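Local structure of multicopper oxidase (Arthrobacter sp. FB24, 3GDC) at residues H224-H229 with L258-P263; A85-I90 with C133-L138; G31-E36 with E72-R77; E181-N186 with T273-L278. The protein probably couples one-electron oxidation of phenol-like, laccase-type substrates to reduction of dioxygen to water, using copper ions held within and between the subunits of a trimer. All blocks are in the same frame, centred on the assembly; numbering follows the deposited sequence.

Interaction 1 of 4, residues H224-H229 with L258-P263; sequences HGNFFH and LRFPYP. With CU (copper (II) ion), chain G.
Asn226 lays its carboxamide against the CD1 and CE1 atoms of the Phe260 ring, the two side chains crossing at about a right angle with their planes 61° apart. OD1 comes within 3.3 Å of Phe260 CD1 and also touches the proline that follows, at 3.2 Å from Pro261 CD. The other branch turns back on its own loop: ND2 donates to His224 O at 2.9 Å, meeting a lone pair in the carbonyl plane and lying nearly in the plane of its own amide. Leu258 CB meets Phe227 O at 3.3 Å and Phe228 CB at 3.9 Å, while CD1 rests over one face of the Phe260 ring, toward the rim. No direct hydrogen bond joins the segments; a water that donates to Phe227 O and accepts from Arg259 N links them. The contact joins the loop after strand 218-223 to the one after strand 253-258 in a cupredoxin-type domain, and His224 NE2 binds copper at 1.9 Å, together with His269 and His134 of the second subunit. The Asn226 bond therefore acts on the backbone of a metal ligand: it fixes which way round the amide lies and probably helps to hold the His224 carbonyl in place.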
loop_
_atom_site.group_PDB
_atom_site.type_symbol
_atom_site.label_atom_id
_atom_site.label_comp_id
_atom_site.label_asym_id
_atom_site.label_seq_id
_atom_site.Cartn_x
_atom_site.Cartn_y
_atom_site.Cartn_z
ATOM N N HIS A 224 -4.858 16.987 -8.895
ATOM C CA HIS A 224 -6.189 17.394 -9.362
ATOM C C HIS A 224 -6.261 17.502 -10.872
ATOM O O HIS A 224 -5.350 18.046 -11.507
ATOM C CB HIS A 224 -6.554 18.765 -8.795
ATOM C CG HIS A 224 -6.951 18.749 -7.353
ATOM N ND1 HIS A 224 -7.841 19.663 -6.826
ATOM C CD2 HIS A 224 -6.590 17.940 -6.327
ATOM C CE1 HIS A 224 -8.002 19.425 -5.538
ATOM N NE2 HIS A 224 -7.255 18.385 -5.210
ATOM N N GLY A 225 -7.363 17.008 -11.429
ATOM C CA GLY A 225 -7.702 17.176 -12.846
ATOM C C GLY A 225 -6.820 16.460 -13.851
ATOM O O GLY A 225 -6.920 16.705 -15.057
ATOM N N ASN A 226 -5.964 15.564 -13.366
ATOM C CA ASN A 226 -4.932 14.973 -14.205
ATOM C C ASN A 226 -4.685 13.511 -13.862
ATOM O O ASN A 226 -5.019 13.061 -12.765
ATOM C CB ASN A 226 -3.644 15.792 -14.079
ATOM C CG ASN A 226 -3.730 17.114 -14.821
ATOM O OD1 ASN A 226 -3.453 17.182 -16.015
ATOM N ND2 ASN A 226 -4.135 18.165 -14.119
ATOM N N PHE A 227 -4.119 12.776 -14.815
ATOM C CA PHE A 227 -3.781 11.376 -14.643
ATOM C C PHE A 227 -2.344 11.187 -15.107
ATOM O O PHE A 227 -1.865 11.934 -15.966
ATOM C CB PHE A 227 -4.721 10.488 -15.458
ATOM C CG PHE A 227 -6.000 10.171 -14.749
ATOM C CD1 PHE A 227 -6.958 11.159 -14.553
ATOM C CD2 PHE A 227 -6.237 8.891 -14.252
ATOM C CE1 PHE A 227 -8.136 10.874 -13.875
ATOM C CE2 PHE A 227 -7.419 8.602 -13.575
ATOM C CZ PHE A 227 -8.358 9.599 -13.391
ATOM N N PHE A 228 -1.653 10.233 -14.503
ATOM C CA PHE A 228 -0.257 9.972 -14.857
ATOM C C PHE A 228 -0.018 8.483 -15.020
ATOM O O PHE A 228 -0.738 7.671 -14.435
ATOM C CB PHE A 228 0.698 10.558 -13.802
ATOM C CG PHE A 228 0.360 10.180 -12.384
ATOM C CD1 PHE A 228 0.815 8.981 -11.840
ATOM C CD2 PHE A 228 -0.396 11.045 -11.578
ATOM C CE1 PHE A 228 0.506 8.616 -10.531
ATOM C CE2 PHE A 228 -0.697 10.692 -10.267
ATOM C CZ PHE A 228 -0.239 9.475 -9.744
ATOM N N HIS A 229 0.991 8.127 -15.820
ATOM C CA HIS A 229 1.493 6.766 -15.834
ATOM C C HIS A 229 2.510 6.631 -14.727
ATOM O O HIS A 229 3.323 7.532 -14.519
ATOM C CB HIS A 229 2.119 6.413 -17.186
ATOM C CG HIS A 229 1.104 6.113 -18.246
ATOM N ND1 HIS A 229 0.694 7.045 -19.173
ATOM C CD2 HIS A 229 0.386 4.994 -18.491
ATOM C CE1 HIS A 229 -0.219 6.505 -19.962
ATOM N NE2 HIS A 229 -0.425 5.260 -19.569
ATOM N N LEU A 258 3.244 12.598 -17.038
ATOM C CA LEU A 258 1.997 13.152 -17.547
ATOM C C LEU A 258 2.166 14.352 -18.473
ATOM O O LEU A 258 3.230 14.953 -18.543
ATOM C CB LEU A 258 1.055 13.497 -16.388
ATOM C CG LEU A 258 1.366 14.686 -15.483
ATOM C CD1 LEU A 258 0.114 14.963 -14.665
ATOM C CD2 LEU A 258 2.534 14.402 -14.560
ATOM N N ARG A 259 1.089 14.678 -19.192
ATOM C CA ARG A 259 0.987 15.915 -19.960
ATOM C C ARG A 259 -0.286 16.610 -19.484
ATOM O O ARG A 259 -1.355 16.001 -19.502
ATOM C CB ARG A 259 0.882 15.623 -21.460
ATOM C CG ARG A 259 2.003 14.776 -22.016
ATOM C CD ARG A 259 1.758 14.427 -23.484
ATOM N NE ARG A 259 2.881 13.676 -24.060
ATOM C CZ ARG A 259 3.928 14.229 -24.673
ATOM N NH1 ARG A 259 4.020 15.549 -24.808
ATOM N NH2 ARG A 259 4.892 13.452 -25.162
ATOM N N PHE A 260 -0.170 17.864 -19.054
ATOM C CA PHE A 260 -1.325 18.623 -18.562
ATOM C C PHE A 260 -2.115 19.179 -19.751
ATOM O O PHE A 260 -1.588 20.001 -20.499
ATOM C CB PHE A 260 -0.866 19.777 -17.681
ATOM C CG PHE A 260 -0.307 19.358 -16.350
ATOM C CD1 PHE A 260 -1.108 19.379 -15.210
ATOM C CD2 PHE A 260 1.030 18.978 -16.224
ATOM C CE1 PHE A 260 -0.595 19.007 -13.963
ATOM C CE2 PHE A 260 1.552 18.609 -14.976
ATOM C CZ PHE A 260 0.743 18.624 -13.850
ATOM N N PRO A 261 -3.367 18.716 -19.936
ATOM C CA PRO A 261 -4.137 19.112 -21.127
ATOM C C PRO A 261 -4.701 20.535 -21.078
ATOM O O PRO A 261 -5.029 21.081 -22.135
ATOM C CB PRO A 261 -5.283 18.095 -21.155
ATOM C CG PRO A 261 -5.489 17.740 -19.723
ATOM C CD PRO A 261 -4.118 17.771 -19.091
ATOM N N TYR A 262 -4.801 21.124 -19.886
ATOM C CA TYR A 262 -5.459 22.423 -19.709
ATOM C C TYR A 262 -4.629 23.395 -18.872
ATOM O O TYR A 262 -4.000 22.986 -17.902
ATOM C CB TYR A 262 -6.849 22.240 -19.069
ATOM C CG TYR A 262 -7.812 21.449 -19.918
ATOM C CD1 TYR A 262 -8.239 21.941 -21.155
ATOM C CD2 TYR A 262 -8.300 20.205 -19.497
ATOM C CE1 TYR A 262 -9.113 21.229 -21.951
ATOM C CE2 TYR A 262 -9.191 19.476 -20.293
ATOM C CZ TYR A 262 -9.587 19.999 -21.528
ATOM O OH TYR A 262 -10.460 19.313 -22.348
ATOM N N PRO A 263 -4.626 24.694 -19.243
ATOM C CA PRO A 263 -3.883 25.680 -18.458
ATOM C C PRO A 263 -4.585 25.958 -17.135
ATOM O O PRO A 263 -5.761 25.615 -16.987
ATOM C CB PRO A 263 -3.907 26.925 -19.352
ATOM C CG PRO A 263 -5.160 26.778 -20.150
ATOM C CD PRO A 263 -5.315 25.310 -20.394
HETATM CU CU CU G . -7.292 17.790 -3.359
HETATM O O HOH W 1 -4.364 20.339 -17.096
HETATM O O HOH W 2 -1.328 12.539 -18.505
#

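Interaction 2 of 4, residues A85-I90 with C133-L138. With CU (copper (II) ion), chain D; CU (copper (II) ion), chain O.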
loop_
_atom_site.group_PDB
_atom_site.type_symbol
_atom_site.label_atom_id
_atom_site.label_comp_id
_atom_site.label_asym_id
_atom_site.label_seq_id
_atom_site.Cartn_x
_atom_site.Cartn_y
_atom_site.Cartn_z
ATOM N N ALA A 85 28.073 16.208 14.819
ATOM C CA ALA A 85 28.459 15.869 16.193
ATOM C C ALA A 85 28.277 14.387 16.502
ATOM O O ALA A 85 28.737 13.905 17.542
ATOM C CB ALA A 85 27.663 16.708 17.189
ATOM N N HIS A 86 27.592 13.675 15.608
ATOM C CA HIS A 86 27.239 12.270 15.824
ATOM C C HIS A 86 27.801 11.418 14.692
ATOM O O HIS A 86 28.027 11.927 13.585
ATOM C CB HIS A 86 25.711 12.108 15.882
ATOM C CG HIS A 86 25.042 13.016 16.870
ATOM N ND1 HIS A 86 24.732 14.330 16.586
ATOM C CD2 HIS A 86 24.633 12.800 18.142
ATOM C CE1 HIS A 86 24.155 14.881 17.638
ATOM N NE2 HIS A 86 24.086 13.975 18.597
ATOM N N PRO A 87 28.021 10.110 14.948
ATOM C CA PRO A 87 28.437 9.246 13.839
ATOM C C PRO A 87 27.311 9.131 12.817
ATOM O O PRO A 87 26.134 9.181 13.186
ATOM C CB PRO A 87 28.655 7.884 14.516
ATOM C CG PRO A 87 27.781 7.929 15.735
ATOM C CD PRO A 87 27.906 9.354 16.211
ATOM N N HIS A 88 27.676 8.993 11.549
ATOM C CA HIS A 88 26.704 8.888 10.465
ATOM C C HIS A 88 27.252 7.955 9.389
ATOM O O HIS A 88 28.449 7.602 9.387
ATOM C CB HIS A 88 26.426 10.273 9.832
ATOM C CG HIS A 88 25.777 11.262 10.755
ATOM N ND1 HIS A 88 24.523 11.067 11.295
ATOM C CD2 HIS A 88 26.207 12.461 11.223
ATOM C CE1 HIS A 88 24.220 12.092 12.076
ATOM N NE2 HIS A 88 25.220 12.956 12.039
ATOM N N THR A 89 26.384 7.555 8.465
ATOM C CA THR A 89 26.808 6.809 7.289
ATOM C C THR A 89 26.028 7.324 6.068
ATOM O O THR A 89 25.170 8.225 6.186
ATOM C CB THR A 89 26.545 5.273 7.434
ATOM O OG1 THR A 89 25.145 5.018 7.342
ATOM C CG2 THR A 89 27.078 4.707 8.752
ATOM N N ILE A 90 26.324 6.764 4.903
ATOM C CA ILE A 90 25.395 6.838 3.781
ATOM C C ILE A 90 25.115 5.426 3.313
ATOM O O ILE A 90 26.029 4.691 2.891
ATOM C CB ILE A 90 25.900 7.662 2.567
ATOM C CG1 ILE A 90 26.451 9.032 2.984
ATOM C CG2 ILE A 90 24.772 7.796 1.518
ATOM C CD1 ILE A 90 27.038 9.854 1.811
ATOM N N CYS A 133 21.042 7.939 5.870
ATOM C CA CYS A 133 21.931 7.464 6.917
ATOM C C CYS A 133 21.417 6.150 7.501
ATOM O O CYS A 133 20.201 5.926 7.580
ATOM C CB CYS A 133 22.084 8.522 8.016
ATOM S SG CYS A 133 23.158 7.982 9.359
ATOM N N HIS A 134 22.335 5.274 7.906
ATOM C CA HIS A 134 21.916 4.003 8.498
ATOM C C HIS A 134 22.477 3.771 9.914
ATOM O O HIS A 134 22.548 2.636 10.393
ATOM C CB HIS A 134 22.240 2.840 7.550
ATOM C CG HIS A 134 21.296 1.686 7.674
ATOM N ND1 HIS A 134 21.233 0.900 8.803
ATOM C CD2 HIS A 134 20.376 1.185 6.814
ATOM C CE1 HIS A 134 20.317 -0.036 8.636
ATOM N NE2 HIS A 134 19.779 0.119 7.438
ATOM N N GLN A 135 22.879 4.852 10.572
ATOM C CA GLN A 135 23.310 4.807 11.966
ATOM C C GLN A 135 22.113 4.567 12.900
ATOM O O GLN A 135 21.013 5.093 12.678
ATOM C CB GLN A 135 24.027 6.113 12.329
ATOM C CG GLN A 135 24.611 6.188 13.756
ATOM C CD GLN A 135 25.854 5.328 13.945
ATOM O OE1 GLN A 135 26.191 4.936 15.070
ATOM N NE2 GLN A 135 26.540 5.040 12.857
ATOM N N SER A 136 22.330 3.764 13.939
ATOM C CA SER A 136 21.319 3.557 14.979
ATOM C C SER A 136 21.455 4.624 16.067
ATOM O O SER A 136 22.572 5.039 16.386
ATOM C CB SER A 136 21.442 2.160 15.594
ATOM O OG SER A 136 21.321 1.156 14.598
ATOM N N PRO A 137 20.325 5.082 16.650
ATOM C CA PRO A 137 18.927 4.704 16.391
ATOM C C PRO A 137 18.442 5.183 15.031
ATOM O O PRO A 137 18.591 6.369 14.707
ATOM C CB PRO A 137 18.157 5.428 17.502
ATOM C CG PRO A 137 19.008 6.563 17.874
ATOM C CD PRO A 137 20.422 6.094 17.716
ATOM N N LEU A 138 17.878 4.256 14.260
ATOM C CA LEU A 138 17.485 4.492 12.870
ATOM C C LEU A 138 16.531 5.666 12.655
ATOM O O LEU A 138 16.721 6.437 11.716
ATOM C CB LEU A 138 16.871 3.222 12.262
ATOM C CG LEU A 138 17.679 2.260 11.375
ATOM C CD1 LEU A 138 17.756 2.764 9.920
ATOM C CD2 LEU A 138 19.064 1.982 11.937
HETATM CU CU CU D . 23.242 9.496 10.930
HETATM CU CU CU O . 18.597 -1.055 6.471
#
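His88 and Cys133 meet at a copper ion, bound by His88 ND1 at 2.1 Å and by Cys133 SG at 2.2 Å. The sulfur lies at the edge of the imidazole, near its plane, and His141 adds a third ligand; this two-histidine, one-cysteine set marks a type 1 copper site in a cupredoxin domain. SG is anti to the backbone N (chi1 179°), and two backbone amides point at it: Thr89 N across the contact at 3.4 Å, with an N-H...S angle of 166°, and Gln135 N from its own loop. Further out, Thr89 OG1 accepts from His134 N at 2.9 Å and is also hydrogen-bonded to Gly102 O. Gln135 bends at chi2 (73°), which brings CD against Pro87 CG at 3.7 Å, while NE2 is held by Ser110 OG; Gln135 CG lies 3.4 Å from Pro87 O, a buried carbonyl with no polar partner. An alanine at Gln135 would probably open a gap beside Pro87 and leave the Ser110 hydroxyl without its amide mate. His134 NE2 binds a second copper at 1.9 Å with His224 and His269 of the third subunit, and His132, before the cysteine, is a copper ligand too, the His-Cys-His arrangement through which electrons pass from type 1 copper to the trinuclear cluster in this family. The paired N-H...S bonds would draw electron density from the sulfur and may raise the copper's reduction potential.

Interaction 3 of 4, residues G31-E36 with E72-R77; sequences GRTLRE and EGDALR
Arg77 spreads its guanidinium over Leu34, whose CD2 sits 3.6 Å above the plane and over its centre. The arginine chain is extended from CG to NE and runs beside Glu36, pointing the same way, with Glu36 OE1 at 3.7 Å from Arg77 CD. The two charged groups stay beyond salt-bridge range, and OE1 has His79 NE2 as its hydrogen-bond partner. Ala75 lies on the same face, its CB meeting Leu34 CD1 at 3.9 Å and Arg32 NH1 at 3.8 Å; that NH1 bonds to Gly73 O and also reaches Asp122. Strands 33-36 and 75-77 pair in parallel, their axes at closest 4.8 Å apart, at 20°, through Ala75 N to Thr33 O, Arg35 N to Ala75 O and Arg77 N to Arg35 O, within the beta sandwich of the first cupredoxin domain. Arg35 is on the other face and bends at chi3 (-64°), which directs NE toward Asp74. Side-on, NE and NH2 both grip Asp74 OD2, at 2.9 Å and 3.0 Å, from the same face of the carboxylate, and Arg71 N donates to that oxygen too. Asp74 OD1 accepts from two waters, one of which accepts in turn from Thr33 N, while Arg35 NH1 turns to Arg22 O.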
loop_
_atom_site.group_PDB
_atom_site.type_symbol
_atom_site.label_atom_id
_atom_site.label_comp_id
_atom_site.label_asym_id
_atom_site.label_seq_id
_atom_site.Cartn_x
_atom_site.Cartn_y
_atom_site.Cartn_z
ATOM N N GLY A 31 36.520 3.307 -21.365
ATOM C CA GLY A 31 35.542 4.177 -22.021
ATOM C C GLY A 31 34.439 4.700 -21.108
ATOM O O GLY A 31 33.773 5.693 -21.432
ATOM N N ARG A 32 34.246 4.033 -19.973
ATOM C CA ARG A 32 33.202 4.413 -19.011
ATOM C C ARG A 32 33.452 5.758 -18.334
ATOM O O ARG A 32 34.589 6.213 -18.214
ATOM C CB ARG A 32 33.042 3.348 -17.925
ATOM C CG ARG A 32 32.411 2.043 -18.382
ATOM C CD ARG A 32 31.886 1.268 -17.180
ATOM N NE ARG A 32 32.950 0.910 -16.240
ATOM C CZ ARG A 32 32.800 0.832 -14.920
ATOM N NH1 ARG A 32 31.625 1.099 -14.355
ATOM N NH2 ARG A 32 33.833 0.495 -14.155
ATOM N N THR A 33 32.365 6.362 -17.859
ATOM C CA THR A 33 32.419 7.602 -17.103
ATOM C C THR A 33 32.636 7.310 -15.619
ATOM O O THR A 33 31.989 6.423 -15.045
ATOM C CB THR A 33 31.109 8.399 -17.293
ATOM O OG1 THR A 33 30.992 8.786 -18.666
ATOM C CG2 THR A 33 31.073 9.641 -16.420
ATOM N N LEU A 34 33.582 8.032 -15.026
ATOM C CA LEU A 34 33.765 8.049 -13.581
ATOM C C LEU A 34 33.120 9.321 -13.049
ATOM O O LEU A 34 33.520 10.429 -13.406
ATOM C CB LEU A 34 35.252 8.004 -13.213
ATOM C CG LEU A 34 35.591 8.132 -11.720
ATOM C CD1 LEU A 34 35.075 6.936 -10.908
ATOM C CD2 LEU A 34 37.092 8.304 -11.514
ATOM N N ARG A 35 32.117 9.160 -12.190
ATOM C CA ARG A 35 31.328 10.292 -11.724
ATOM C C ARG A 35 31.496 10.408 -10.214
ATOM O O ARG A 35 31.339 9.417 -9.502
ATOM C CB ARG A 35 29.861 10.058 -12.105
ATOM C CG ARG A 35 28.978 11.260 -12.021
ATOM C CD ARG A 35 27.550 10.902 -12.460
ATOM N NE ARG A 35 27.457 10.501 -13.864
ATOM C CZ ARG A 35 27.352 11.339 -14.896
ATOM N NH1 ARG A 35 27.310 12.651 -14.708
ATOM N NH2 ARG A 35 27.274 10.852 -16.133
ATOM N N GLU A 36 31.823 11.601 -9.729
ATOM C CA GLU A 36 32.169 11.792 -8.310
ATOM C C GLU A 36 31.471 12.967 -7.641
ATOM O O GLU A 36 31.243 14.008 -8.250
ATOM C CB GLU A 36 33.680 11.961 -8.129
ATOM C CG GLU A 36 34.498 10.924 -8.858
ATOM C CD GLU A 36 35.971 11.167 -8.711
ATOM O OE1 GLU A 36 36.469 11.065 -7.571
ATOM O OE2 GLU A 36 36.625 11.455 -9.737
ATOM N N GLU A 72 23.256 4.683 -16.264
ATOM C CA GLU A 72 23.419 3.255 -16.027
ATOM C C GLU A 72 24.823 2.797 -16.431
ATOM O O GLU A 72 25.276 3.064 -17.541
ATOM C CB GLU A 72 22.366 2.472 -16.809
ATOM C CG GLU A 72 22.372 0.982 -16.552
ATOM C CD GLU A 72 21.413 0.213 -17.457
ATOM O OE1 GLU A 72 20.778 0.807 -18.365
ATOM O OE2 GLU A 72 21.302 -1.010 -17.259
ATOM N N GLY A 73 25.508 2.141 -15.504
ATOM C CA GLY A 73 26.847 1.615 -15.770
ATOM C C GLY A 73 28.022 2.499 -15.398
ATOM O O GLY A 73 29.163 2.018 -15.397
ATOM N N ASP A 74 27.769 3.781 -15.083
ATOM C CA ASP A 74 28.823 4.707 -14.634
ATOM C C ASP A 74 29.503 4.157 -13.388
ATOM O O ASP A 74 28.873 3.462 -12.582
ATOM C CB ASP A 74 28.270 6.105 -14.277
ATOM C CG ASP A 74 27.842 6.938 -15.485
ATOM O OD1 ASP A 74 28.098 6.581 -16.665
ATOM O OD2 ASP A 74 27.218 7.996 -15.233
ATOM N N ALA A 75 30.794 4.461 -13.237
ATOM C CA ALA A 75 31.508 4.161 -12.011
ATOM C C ALA A 75 31.317 5.359 -11.087
ATOM O O ALA A 75 31.571 6.500 -11.485
ATOM C CB ALA A 75 32.996 3.924 -12.296
ATOM N N LEU A 76 30.856 5.101 -9.865
ATOM C CA LEU A 76 30.516 6.182 -8.926
ATOM C C LEU A 76 31.433 6.227 -7.716
ATOM O O LEU A 76 31.833 5.185 -7.186
ATOM C CB LEU A 76 29.052 6.063 -8.450
ATOM C CG LEU A 76 27.946 5.883 -9.498
ATOM C CD1 LEU A 76 26.567 5.928 -8.832
ATOM C CD2 LEU A 76 28.028 6.929 -10.600
ATOM N N ARG A 77 31.746 7.445 -7.286
ATOM C CA ARG A 77 32.478 7.686 -6.046
ATOM C C ARG A 77 31.794 8.805 -5.277
ATOM O O ARG A 77 31.638 9.923 -5.789
ATOM C CB ARG A 77 33.935 8.075 -6.324
ATOM C CG ARG A 77 34.776 6.952 -6.898
ATOM C CD ARG A 77 36.226 7.385 -7.035
ATOM N NE ARG A 77 36.989 6.391 -7.784
ATOM C CZ ARG A 77 38.173 6.615 -8.346
ATOM N NH1 ARG A 77 38.748 7.811 -8.258
ATOM N NH2 ARG A 77 38.779 5.640 -9.004
HETATM O O HOH W 3 27.982 8.573 -18.472
HETATM O O HOH W 4 29.813 5.058 -18.102
#

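Interaction 4 of 4, residues E181-N186 with T273-L278. With CA (calcium ion), chain H.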
loop_
_atom_site.group_PDB
_atom_site.type_symbol
_atom_site.label_atom_id
_atom_site.label_comp_id
_atom_site.label_asym_id
_atom_site.label_seq_id
_atom_site.Cartn_x
_atom_site.Cartn_y
_atom_site.Cartn_z
ATOM N N GLU A 181 4.849 16.554 13.118
ATOM C CA GLU A 181 4.081 17.792 13.312
ATOM C C GLU A 181 3.868 18.532 11.994
ATOM O O GLU A 181 2.868 19.254 11.820
ATOM C CB GLU A 181 4.783 18.692 14.332
ATOM C CG GLU A 181 4.598 18.256 15.793
ATOM C CD GLU A 181 5.215 16.908 16.112
ATOM O OE1 GLU A 181 6.450 16.771 15.984
ATOM O OE2 GLU A 181 4.474 15.977 16.517
ATOM N N PHE A 182 4.808 18.351 11.061
ATOM C CA PHE A 182 4.688 18.921 9.718
ATOM C C PHE A 182 5.108 17.928 8.635
ATOM O O PHE A 182 5.793 16.935 8.908
ATOM C CB PHE A 182 5.523 20.197 9.578
ATOM C CG PHE A 182 5.137 21.277 10.554
ATOM C CD1 PHE A 182 4.058 22.116 10.287
ATOM C CD2 PHE A 182 5.827 21.423 11.748
ATOM C CE1 PHE A 182 3.681 23.106 11.206
ATOM C CE2 PHE A 182 5.454 22.412 12.673
ATOM C CZ PHE A 182 4.382 23.249 12.390
ATOM N N TYR A 183 4.687 18.220 7.412
ATOM C CA TYR A 183 4.972 17.373 6.240
ATOM C C TYR A 183 5.358 18.266 5.087
ATOM O O TYR A 183 4.961 19.429 5.032
ATOM C CB TYR A 183 3.745 16.536 5.867
ATOM C CG TYR A 183 3.294 15.605 6.974
ATOM C CD1 TYR A 183 3.705 14.278 6.998
ATOM C CD2 TYR A 183 2.470 16.061 8.017
ATOM C CE1 TYR A 183 3.299 13.409 8.017
ATOM C CE2 TYR A 183 2.068 15.210 9.043
ATOM C CZ TYR A 183 2.487 13.883 9.038
ATOM O OH TYR A 183 2.080 13.032 10.038
ATOM N N SER A 184 6.165 17.756 4.160
ATOM C CA SER A 184 6.539 18.585 3.026
ATOM C C SER A 184 6.822 17.749 1.792
ATOM O O SER A 184 6.967 16.533 1.880
ATOM C CB SER A 184 7.748 19.479 3.366
ATOM O OG SER A 184 8.994 18.865 3.048
ATOM N N VAL A 185 6.842 18.424 0.646
ATOM C CA VAL A 185 7.559 17.923 -0.514
ATOM C C VAL A 185 8.749 18.846 -0.767
ATOM O O VAL A 185 8.601 20.068 -0.888
ATOM C CB VAL A 185 6.659 17.730 -1.765
ATOM C CG1 VAL A 185 5.717 18.921 -1.997
ATOM C CG2 VAL A 185 7.518 17.481 -3.011
ATOM N N ASN A 186 9.942 18.260 -0.806
ATOM C CA ASN A 186 11.173 19.026 -1.033
ATOM C C ASN A 186 11.608 20.033 0.032
ATOM O O ASN A 186 12.382 20.940 -0.246
ATOM C CB ASN A 186 11.178 19.629 -2.453
ATOM C CG ASN A 186 11.370 18.574 -3.511
ATOM O OD1 ASN A 186 11.637 17.412 -3.187
ATOM N ND2 ASN A 186 11.242 18.958 -4.780
ATOM N N THR A 273 -5.424 13.244 4.277
ATOM C CA THR A 273 -5.810 14.628 4.575
ATOM C C THR A 273 -5.020 15.282 5.720
ATOM O O THR A 273 -4.666 16.452 5.631
ATOM C CB THR A 273 -7.345 14.749 4.808
ATOM O OG1 THR A 273 -7.685 14.256 6.111
ATOM C CG2 THR A 273 -8.092 13.952 3.757
ATOM N N GLU A 274 -4.732 14.512 6.767
ATOM C CA GLU A 274 -3.879 14.931 7.877
ATOM C C GLU A 274 -2.540 15.522 7.393
ATOM O O GLU A 274 -2.077 16.548 7.909
ATOM C CB GLU A 274 -3.615 13.720 8.774
ATOM C CG GLU A 274 -2.724 13.961 9.987
ATOM C CD GLU A 274 -2.294 12.667 10.685
ATOM O OE1 GLU A 274 -1.594 12.767 11.720
ATOM O OE2 GLU A 274 -2.655 11.556 10.220
ATOM N N PHE A 275 -1.921 14.858 6.413
ATOM C CA PHE A 275 -0.603 15.271 5.934
ATOM C C PHE A 275 -0.710 16.532 5.097
ATOM O O PHE A 275 0.142 17.418 5.181
ATOM C CB PHE A 275 0.059 14.188 5.067
ATOM C CG PHE A 275 0.250 12.856 5.754
ATOM C CD1 PHE A 275 0.081 12.710 7.126
ATOM C CD2 PHE A 275 0.651 11.745 5.006
ATOM C CE1 PHE A 275 0.261 11.472 7.738
ATOM C CE2 PHE A 275 0.828 10.501 5.608
ATOM C CZ PHE A 275 0.632 10.362 6.973
ATOM N N ALA A 276 -1.735 16.566 4.250
ATOM C CA ALA A 276 -2.008 17.710 3.381
ATOM C C ALA A 276 -2.163 18.996 4.184
ATOM O O ALA A 276 -1.556 20.024 3.853
ATOM C CB ALA A 276 -3.248 17.446 2.525
ATOM N N GLU A 277 -2.950 18.920 5.255
ATOM C CA GLU A 277 -3.282 20.088 6.061
ATOM C C GLU A 277 -2.128 20.530 6.958
ATOM O O GLU A 277 -2.160 21.620 7.543
ATOM C CB GLU A 277 -4.581 19.841 6.851
ATOM C CG GLU A 277 -5.794 19.700 5.923
ATOM C CD GLU A 277 -7.116 20.073 6.582
ATOM O OE1 GLU A 277 -7.951 20.716 5.899
ATOM O OE2 GLU A 277 -7.316 19.719 7.769
ATOM N N LEU A 278 -1.085 19.696 7.022
ATOM C CA LEU A 278 0.111 20.010 7.789
ATOM C C LEU A 278 1.363 20.212 6.904
ATOM O O LEU A 278 2.485 20.161 7.388
ATOM C CB LEU A 278 0.342 18.976 8.888
ATOM C CG LEU A 278 -0.698 18.966 10.021
ATOM C CD1 LEU A 278 -0.481 17.787 10.959
ATOM C CD2 LEU A 278 -0.671 20.289 10.764
HETATM CA CA CA H . 6.436 14.684 17.445
HETATM O O HOH W 5 0.775 13.632 12.464
#
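Glu274 approaches Tyr183 through a water, which lies 2.8 Å from Tyr183 OH and 2.6 Å from Glu274 OE1; Glu274 OE2 forms a salt bridge with Lys272. The next residue, Phe275, makes an offset stack on the tyrosine, with ring centroids 4.3 Å apart and planes at 23°. Phe275 CD1 is over the Tyr183 face toward the rim, 3.3 Å from Tyr183 CZ, and Phe275 CA points at the same ring in a CH-pi contact. An alanine at Tyr183 would probably leave the face of the Phe275 ring that meets the tyrosine without its partner and Asp216 without the hydroxyl it is bonded to. The stack sets the short helix 273-276 against strand 182-185, an outermost strand of a six-stranded sheet in the second cupredoxin-type domain. At the start of this strand, Glu181 and Phe182 both face Tyr172 in a classic beta bulge, and both Glu181 carboxylate oxygens bind calcium together with Asn173, Asp175, Gly176 and Asp179. Beyond the helix, Leu278 presses CB on the edge of the tyrosine ring, 3.7 Å from Tyr183 CD2, and brings CD1 to 3.8 Å from Glu181 O. Its carbonyl accepts from Tyr183 N at 2.9 Å, with the donor 42° above the carbonyl plane, and Phe182 CA-H also points to Leu278 O.

In the fold
Within one chain, interactions 1 and 2 lie on opposite sides of its centre, about 40 Å apart between their centres, yet the trimer brings them together: His224 of one subunit and His134 of its neighbour bind the same copper. Interaction 4 is also drawn into this interface, since Glu277 bonds to Leu138 N of the second subunit, and the side chain of Phe275 is about 12 Å from a copper. Along the chain, interaction 1 is nested inside the loop that interaction 4 closes, with about 23 Å between their centres. Interaction 3 is touched by no other chain; it starts strand 75-82, whose later residues Phe80 and Asn82 pack on His88 of interaction 2, about 26 Å away between centres.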